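Local coordinates for protein zinc peptidase (Vibrio cholerae, PDB 2GU1) that cleaves the peptide cross-links between adjacent peptidoglycan strands as a zinc-dependent DD-endopeptidase, probably letting the cell wall expand, at residues 201-207 with 244-249; 234-238 with 323-327. All coordinates share one frame. Residues are numbered along the deposited sequence.

Contact 1. Residues 201-207 with 244-249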
ATOM      1  N   PHE A 201       7.665 -14.861  -2.406  1.00 28.28           N
ATOM      2  CA  PHE A 201       6.349 -14.966  -1.793  1.00 27.78           C
ATOM      3  C   PHE A 201       5.699 -16.306  -2.086  1.00 28.28           C
ATOM      4  O   PHE A 201       6.084 -17.011  -3.024  1.00 28.36           O
ATOM      5  CB  PHE A 201       5.415 -13.892  -2.357  1.00 29.60           C
ATOM      6  CG  PHE A 201       5.924 -12.483  -2.212  1.00 30.54           C
ATOM      7  CD1 PHE A 201       5.772 -11.571  -3.255  1.00 32.54           C
ATOM      8  CD2 PHE A 201       6.486 -12.047  -1.022  1.00 31.72           C
ATOM      9  CE1 PHE A 201       6.170 -10.243  -3.112  1.00 32.65           C
ATOM     10  CE2 PHE A 201       6.890 -10.721  -0.866  1.00 33.80           C
ATOM     11  CZ  PHE A 201       6.730  -9.816  -1.908  1.00 33.49           C
ATOM     12  N   ASN A 202       4.711 -16.653  -1.273  1.00 26.69           N
ATOM     13  CA  ASN A 202       3.942 -17.857  -1.520  1.00 26.20           C
ATOM     14  C   ASN A 202       2.838 -17.353  -2.447  1.00 26.13           C
ATOM     15  O   ASN A 202       2.445 -16.190  -2.375  1.00 21.95           O
ATOM     16  CB  ASN A 202       3.325 -18.403  -0.232  1.00 26.90           C
ATOM     17  CG  ASN A 202       4.347 -19.072   0.662  1.00 29.34           C
ATOM     18  OD1 ASN A 202       5.312 -19.660   0.178  1.00 31.56           O
ATOM     19  ND2 ASN A 202       4.132 -19.006   1.971  1.00 32.41           N
ATOM     20  N   ARG A 203       2.344 -18.210  -3.324  1.00 25.33           N
ATOM     21  CA  ARG A 203       1.284 -17.804  -4.237  1.00 26.44           C
ATOM     22  C   ARG A 203      -0.081 -17.658  -3.543  1.00 26.63           C
ATOM     23  O   ARG A 203      -0.834 -16.727  -3.832  1.00 25.47           O
ATOM     24  CB  ARG A 203       1.165 -18.825  -5.368  1.00 28.17           C
ATOM     25  CG  ARG A 203      -0.017 -18.580  -6.292  1.00 27.48           C
ATOM     26  CD  ARG A 203       0.216 -17.362  -7.141  1.00 29.21           C
ATOM     27  NE  ARG A 203       1.229 -17.621  -8.160  1.00 29.29           N
ATOM     28  CZ  ARG A 203       1.726 -16.700  -8.980  1.00 31.61           C
ATOM     29  NH1 ARG A 203       1.305 -15.436  -8.908  1.00 26.37           N
ATOM     30  NH2 ARG A 203       2.648 -17.044  -9.875  1.00 31.54           N
ATOM     31  N   TYR A 204      -0.378 -18.572  -2.619  1.00 27.21           N
ATOM     32  CA  TYR A 204      -1.663 -18.607  -1.911  1.00 25.40           C
ATOM     33  C   TYR A 204      -1.665 -18.196  -0.441  1.00 23.55           C
ATOM     34  O   TYR A 204      -0.740 -18.518   0.299  1.00 24.46           O
ATOM     35  CB  TYR A 204      -2.250 -20.023  -2.004  1.00 26.49           C
ATOM     36  CG  TYR A 204      -2.477 -20.493  -3.424  1.00 24.32           C
ATOM     37  CD1 TYR A 204      -3.561 -20.034  -4.165  1.00 25.78           C
ATOM     38  CD2 TYR A 204      -1.581 -21.368  -4.039  1.00 26.45           C
ATOM     39  CE1 TYR A 204      -3.752 -20.432  -5.491  1.00 26.49           C
ATOM     40  CE2 TYR A 204      -1.759 -21.770  -5.354  1.00 24.34           C
ATOM     41  CZ  TYR A 204      -2.844 -21.301  -6.076  1.00 29.19           C
ATOM     42  OH  TYR A 204      -3.016 -21.697  -7.385  1.00 28.65           O
ATOM     43  N   PRO A 205      -2.719 -17.475  -0.006  1.00 21.80           N
ATOM     44  CA  PRO A 205      -2.879 -17.013   1.378  1.00 22.19           C
ATOM     45  C   PRO A 205      -3.675 -18.017   2.222  1.00 21.10           C
ATOM     46  O   PRO A 205      -3.992 -17.743   3.381  1.00 21.33           O
ATOM     47  CB  PRO A 205      -3.632 -15.698   1.217  1.00 20.92           C
ATOM     48  CG  PRO A 205      -4.570 -16.021   0.078  1.00 25.11           C
ATOM     49  CD  PRO A 205      -3.668 -16.778  -0.900  1.00 22.69           C
ATOM     50  N   VAL A 206      -4.015 -19.164   1.635  1.00 21.79           N
ATOM     51  CA  VAL A 206      -4.777 -20.185   2.349  1.00 22.09           C
ATOM     52  C   VAL A 206      -4.271 -21.592   2.005  1.00 25.17           C
ATOM     53  O   VAL A 206      -3.518 -21.783   1.038  1.00 22.34           O
ATOM     54  CB  VAL A 206      -6.295 -20.117   2.009  1.00 22.29           C
ATOM     55  CG1 VAL A 206      -6.901 -18.792   2.495  1.00 23.76           C
ATOM     56  CG2 VAL A 206      -6.495 -20.274   0.515  1.00 24.93           C
ATOM     57  N   ASP A 207      -4.695 -22.573   2.799  1.00 26.29           N
ATOM     58  CA  ASP A 207      -4.290 -23.952   2.584  1.00 27.64           C
ATOM     59  C   ASP A 207      -4.941 -24.536   1.338  1.00 28.55           C
ATOM     60  O   ASP A 207      -5.979 -24.045   0.871  1.00 25.43           O
ATOM     61  CB  ASP A 207      -4.622 -24.794   3.818  1.00 30.92           C
ATOM     62  CG  ASP A 207      -3.807 -24.387   5.035  1.00 31.87           C
ATOM     63  OD1 ASP A 207      -2.562 -24.284   4.923  1.00 32.32           O
ATOM     64  OD2 ASP A 207      -4.409 -24.172   6.108  1.00 35.85           O
ATOM     65  N   PRO A 244      -8.085 -20.640   8.342  1.00 24.80           N
ATOM     66  CA  PRO A 244      -6.872 -19.853   8.568  1.00 24.80           C
ATOM     67  C   PRO A 244      -6.413 -19.110   7.317  1.00 24.45           C
ATOM     68  O   PRO A 244      -6.496 -19.629   6.197  1.00 24.05           O
ATOM     69  CB  PRO A 244      -5.856 -20.900   9.027  1.00 25.11           C
ATOM     70  CG  PRO A 244      -6.293 -22.126   8.271  1.00 29.15           C
ATOM     71  CD  PRO A 244      -7.803 -22.081   8.469  1.00 24.71           C
ATOM     72  N   VAL A 245      -5.932 -17.888   7.527  1.00 21.25           N
ATOM     73  CA  VAL A 245      -5.444 -17.029   6.450  1.00 21.67           C
ATOM     74  C   VAL A 245      -3.987 -16.763   6.792  1.00 22.53           C
ATOM     75  O   VAL A 245      -3.675 -16.446   7.938  1.00 21.56           O
ATOM     76  CB  VAL A 245      -6.224 -15.687   6.416  1.00 21.43           C
ATOM     77  CG1 VAL A 245      -5.640 -14.753   5.371  1.00 19.48           C
ATOM     78  CG2 VAL A 245      -7.689 -15.955   6.125  1.00 23.80           C
ATOM     79  N   TYR A 246      -3.100 -16.906   5.810  1.00 22.21           N
ATOM     80  CA  TYR A 246      -1.676 -16.711   6.041  1.00 24.04           C
ATOM     81  C   TYR A 246      -1.082 -15.621   5.164  1.00 24.54           C
ATOM     82  O   TYR A 246      -1.551 -15.396   4.050  1.00 25.52           O
ATOM     83  CB  TYR A 246      -0.917 -17.998   5.742  1.00 25.93           C
ATOM     84  CG  TYR A 246      -1.509 -19.225   6.389  1.00 30.25           C
ATOM     85  CD1 TYR A 246      -1.138 -19.608   7.677  1.00 29.53           C
ATOM     86  CD2 TYR A 246      -2.441 -20.006   5.707  1.00 29.10           C
ATOM     87  CE1 TYR A 246      -1.682 -20.749   8.270  1.00 32.44           C
ATOM     88  CE2 TYR A 246      -2.991 -21.148   6.291  1.00 32.76           C
ATOM     89  CZ  TYR A 246      -2.605 -21.513   7.567  1.00 32.24           C
ATOM     90  OH  TYR A 246      -3.120 -22.656   8.128  1.00 34.34           O
ATOM     91  N   SER A 247      -0.034 -14.973   5.665  1.00 24.44           N
ATOM     92  CA  SER A 247       0.651 -13.940   4.895  1.00 24.96           C
ATOM     93  C   SER A 247       1.420 -14.647   3.793  1.00 25.33           C
ATOM     94  O   SER A 247       2.022 -15.699   4.023  1.00 24.70           O
ATOM     95  CB  SER A 247       1.638 -13.157   5.767  1.00 24.99           C
ATOM     96  OG  SER A 247       2.415 -12.260   4.972  1.00 25.62           O
ATOM     97  N   THR A 248       1.397 -14.079   2.593  1.00 22.99           N
ATOM     98  CA  THR A 248       2.108 -14.677   1.475  1.00 22.82           C
ATOM     99  C   THR A 248       3.576 -14.252   1.462  1.00 23.72           C
ATOM    100  O   THR A 248       4.332 -14.620   0.561  1.00 25.10           O
ATOM    101  CB  THR A 248       1.448 -14.289   0.147  1.00 24.50           C
ATOM    102  OG1 THR A 248       1.213 -12.872   0.126  1.00 23.26           O
ATOM    103  CG2 THR A 248       0.116 -15.022  -0.012  1.00 21.45           C
ATOM    104  N   GLY A 249       3.981 -13.477   2.463  1.00 22.18           N
ATOM    105  CA  GLY A 249       5.369 -13.047   2.510  1.00 24.62           C
ATOM    106  C   GLY A 249       5.808 -12.416   3.818  1.00 27.33           C
ATOM    107  O   GLY A 249       4.981 -12.050   4.657  1.00 24.14           O
TER
HETATM  108  O   HOH W   1       1.112 -18.051   2.810  1.00 35.51           O
HETATM  109  O   HOH W   2      -6.569 -22.180   4.894  1.00 19.93           O
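Follow the two backbones in opposite directions: F201 lies by G249, N202 by T248, P205 by Y246 and V206 by V245. N202 N donates a hydrogen bond to T248 O (2.8 Å), and Y246 N donates one to P205 O at 2.7 Å, nearly straight. Between these bonds the chains part, and water 1 fills the gap, donating to Y204 O (3.2 Å) and S247 O (2.8 Å) while accepting from N202 ND2 (3.3 Å). At the far end D207 OD2 accepts two hydrogen bonds, from Y246 OH at 2.8 Å and from water 2 at 3.2 Å; that water also accepts from D207 N (2.8 Å) and donates to P244 O (2.9 Å). Strand 244-246 is an edge strand of the small three-stranded sheet of the M23 peptidase domain. V245 and S247 bond their backbones to the 295-299 side, where strand 297-300 runs, so the loop 201-207 lies along the other edge, joined by two backbone bonds and by water. S247 OG is satisfied locally, donating to G249 O at 2.6 Å, and T248 N has a weak bond to the hydroxyl of Y278. V206 O receives R211 NE, and R203, whose CA-to-CB bond points away from 244-249, hydrogen-bonds through its guanidinium to A325 O and K327 O. Apolar packing fills in beneath: T248 CG2 sits 4.0 Å from P205 CB, and both side chains touch F314. The proline's nearest atom is about 11 Å from the zinc.

Contact 2. Residues 234-238 with 323-327. With ZN (zinc ion), chain B.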
ATOM      1  N   GLY A 234      -9.014  -7.974  -6.675  1.00 24.21           N
ATOM      2  CA  GLY A 234      -8.413  -9.031  -5.882  1.00 24.61           C
ATOM      3  C   GLY A 234      -8.877 -10.404  -6.329  1.00 25.85           C
ATOM      4  O   GLY A 234      -9.584 -10.532  -7.326  1.00 25.33           O
ATOM      5  N   THR A 235      -8.475 -11.433  -5.593  1.00 24.94           N
ATOM      6  CA  THR A 235      -8.865 -12.797  -5.921  1.00 24.06           C
ATOM      7  C   THR A 235      -9.693 -13.359  -4.767  1.00 25.56           C
ATOM      8  O   THR A 235      -9.316 -13.215  -3.602  1.00 26.40           O
ATOM      9  CB  THR A 235      -7.619 -13.687  -6.132  1.00 22.92           C
ATOM     10  OG1 THR A 235      -6.781 -13.114  -7.138  1.00 22.60           O
ATOM     11  CG2 THR A 235      -8.018 -15.075  -6.557  1.00 21.49           C
ATOM     12  N   ASP A 236     -10.822 -13.990  -5.080  1.00 23.89           N
ATOM     13  CA  ASP A 236     -11.673 -14.569  -4.040  1.00 25.63           C
ATOM     14  C   ASP A 236     -11.456 -16.070  -3.902  1.00 26.35           C
ATOM     15  O   ASP A 236     -11.564 -16.801  -4.889  1.00 26.35           O
ATOM     16  CB  ASP A 236     -13.148 -14.302  -4.350  1.00 25.90           C
ATOM     17  CG  ASP A 236     -13.481 -12.834  -4.318  1.00 25.14           C
ATOM     18  OD1 ASP A 236     -12.616 -12.052  -3.867  1.00 23.83           O
ATOM     19  OD2 ASP A 236     -14.602 -12.467  -4.722  1.00 22.55           O
ATOM     20  N   PHE A 237     -11.143 -16.516  -2.682  1.00 25.08           N
ATOM     21  CA  PHE A 237     -10.923 -17.936  -2.384  1.00 25.89           C
ATOM     22  C   PHE A 237     -12.118 -18.478  -1.600  1.00 26.28           C
ATOM     23  O   PHE A 237     -12.688 -17.782  -0.746  1.00 25.92           O
ATOM     24  CB  PHE A 237      -9.632 -18.128  -1.574  1.00 25.63           C
ATOM     25  CG  PHE A 237      -8.380 -17.835  -2.351  1.00 24.37           C
ATOM     26  CD1 PHE A 237      -7.985 -18.663  -3.400  1.00 25.77           C
ATOM     27  CD2 PHE A 237      -7.609 -16.713  -2.057  1.00 25.73           C
ATOM     28  CE1 PHE A 237      -6.841 -18.377  -4.146  1.00 26.50           C
ATOM     29  CE2 PHE A 237      -6.464 -16.415  -2.792  1.00 24.72           C
ATOM     30  CZ  PHE A 237      -6.076 -17.247  -3.841  1.00 25.29           C
ATOM     31  N   ALA A 238     -12.501 -19.717  -1.902  1.00 26.59           N
ATOM     32  CA  ALA A 238     -13.646 -20.357  -1.269  1.00 28.03           C
ATOM     33  C   ALA A 238     -13.338 -20.862   0.133  1.00 28.98           C
ATOM     34  O   ALA A 238     -13.186 -22.067   0.353  1.00 31.98           O
ATOM     35  CB  ALA A 238     -14.139 -21.508  -2.139  1.00 27.37           C
ATOM     36  N   VAL A 323      -2.703  -5.731  -8.633  1.00 25.82           N
ATOM     37  CA  VAL A 323      -2.343  -6.567  -9.774  1.00 24.47           C
ATOM     38  C   VAL A 323      -2.928  -7.952  -9.503  1.00 25.08           C
ATOM     39  O   VAL A 323      -3.236  -8.287  -8.355  1.00 21.45           O
ATOM     40  CB  VAL A 323      -0.805  -6.708  -9.931  1.00 26.57           C
ATOM     41  CG1 VAL A 323      -0.145  -5.330  -9.992  1.00 25.23           C
ATOM     42  CG2 VAL A 323      -0.237  -7.533  -8.784  1.00 25.73           C
ATOM     43  N   ASP A 324      -3.086  -8.747 -10.556  1.00 25.15           N
ATOM     44  CA  ASP A 324      -3.628 -10.096 -10.432  1.00 27.56           C
ATOM     45  C   ASP A 324      -2.684 -10.924  -9.558  1.00 27.67           C
ATOM     46  O   ASP A 324      -1.543 -11.176  -9.942  1.00 29.01           O
ATOM     47  CB  ASP A 324      -3.752 -10.738 -11.818  1.00 27.92           C
ATOM     48  CG  ASP A 324      -4.607 -11.987 -11.808  1.00 32.07           C
ATOM     49  OD1 ASP A 324      -4.589 -12.721 -10.796  1.00 30.41           O
ATOM     50  OD2 ASP A 324      -5.298 -12.238 -12.821  1.00 33.39           O
ATOM     51  N   ALA A 325      -3.161 -11.338  -8.386  1.00 25.64           N
ATOM     52  CA  ALA A 325      -2.351 -12.124  -7.458  1.00 25.14           C
ATOM     53  C   ALA A 325      -1.919 -13.462  -8.051  1.00 27.37           C
ATOM     54  O   ALA A 325      -0.921 -14.038  -7.633  1.00 26.34           O
ATOM     55  CB  ALA A 325      -3.123 -12.366  -6.170  1.00 23.01           C
ATOM     56  N   MET A 326      -2.673 -13.957  -9.027  1.00 31.39           N
ATOM     57  CA  MET A 326      -2.344 -15.235  -9.646  1.00 37.06           C
ATOM     58  C   MET A 326      -1.471 -15.126 -10.902  1.00 40.53           C
ATOM     59  O   MET A 326      -1.224 -16.133 -11.564  1.00 41.55           O
ATOM     60  CB  MET A 326      -3.632 -15.982  -9.989  1.00 36.42           C
ATOM     61  CG  MET A 326      -4.560 -16.203  -8.808  1.00 38.18           C
ATOM     62  SD  MET A 326      -3.858 -17.264  -7.524  1.00 39.78           S
ATOM     63  CE  MET A 326      -3.149 -16.059  -6.401  1.00 41.31           C
ATOM     64  N   LYS A 327      -0.988 -13.926 -11.223  1.00 43.07           N
ATOM     65  CA  LYS A 327      -0.175 -13.744 -12.429  1.00 46.50           C
ATOM     66  C   LYS A 327       1.214 -14.393 -12.406  1.00 48.67           C
ATOM     67  O   LYS A 327       1.865 -14.489 -11.364  1.00 48.90           O
ATOM     68  CB  LYS A 327      -0.044 -12.257 -12.772  1.00 44.97           C
ATOM     69  CG  LYS A 327       0.945 -11.476 -11.938  1.00 46.50           C
ATOM     70  CD  LYS A 327       1.039 -10.056 -12.471  1.00 48.41           C
ATOM     71  CE  LYS A 327       2.119  -9.259 -11.771  1.00 50.48           C
ATOM     72  NZ  LYS A 327       2.312  -7.929 -12.415  1.00 51.95           N
TER
HETATM   73 ZN    ZN B 362     -13.276 -10.145  -4.101  1.00 26.62          ZN
HETATM   74  O   HOH W   3      -5.673 -10.560  -7.545  1.00 25.01           O
HETATM   75  O   HOH W   4      -7.011 -13.786  -9.796  1.00 26.65           O
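Residues 235-237 run as an extended strand, while D324 to K327 fold into a type I turn closed by K327 N to D324 O at 3.1 Å. The same turn carries an Asx turn, M326 N bonding to D324 OD1 at 2.9 Å. The backbones stay apart, T235 CA and A325 CA being 6.7 Å from each other, so side chains and water make the join. T235 points at the turn, and its OG1 lies 3.9 Å from A325 CB and 4.2 Å from M326 CG. Two waters link its hydroxyl to the turn: water 3 is 2.8 Å from T235 OG1 and accepts from A325 N at 2.8 Å; water 4 is also 2.8 Å from T235 OG1 and donates to D324 OD1 at 2.8 Å, bridging a direct OG1 to OD1 separation of 4.3 Å. Strand alternation puts D236 on another face, where its OD1 binds the catalytic zinc at 2.0 Å, with H232 and H313 completing the protein ligands. H232 and D236 form the HxxxD motif of M23 peptidases, and H313 ends the HxH motif on strand 312-318. T235 and F237 pair their backbones with F314 and L312 of that same strand, while the backbone of D236 hydrogen-bonds to T214 and S215 on the other edge of strand 235-237. Further along, M326 CE meets the edge of the F237 ring, 4.1 Å from CZ, in a plain apolar contact. A325 also packs on F314 and V316, placing the turn over this sheet.

The centres of the two contacts lie 11 Å apart, on the same side of the chain's centre. Along the chain their segments alternate: 201-207, 234-238, 244-249, 323-327. Strands 235-237 and 244-246 follow each other, one in the curled sheet whose strands carry the zinc ligands D236 and H313, the other in the small sheet. The loop 201-207, one side of contact 1, also reaches contact 2. R203 NH1 probably hydrogen-bonds to K327 O (2.7 Å) and A325 O (2.9 Å), and P205 CD packs 3.4 Å from F237 CE2, so the loop ties the small sheet to the metal-binding strand and the late turn. Strand 312-318 serves both, its F314 touching side chains from each.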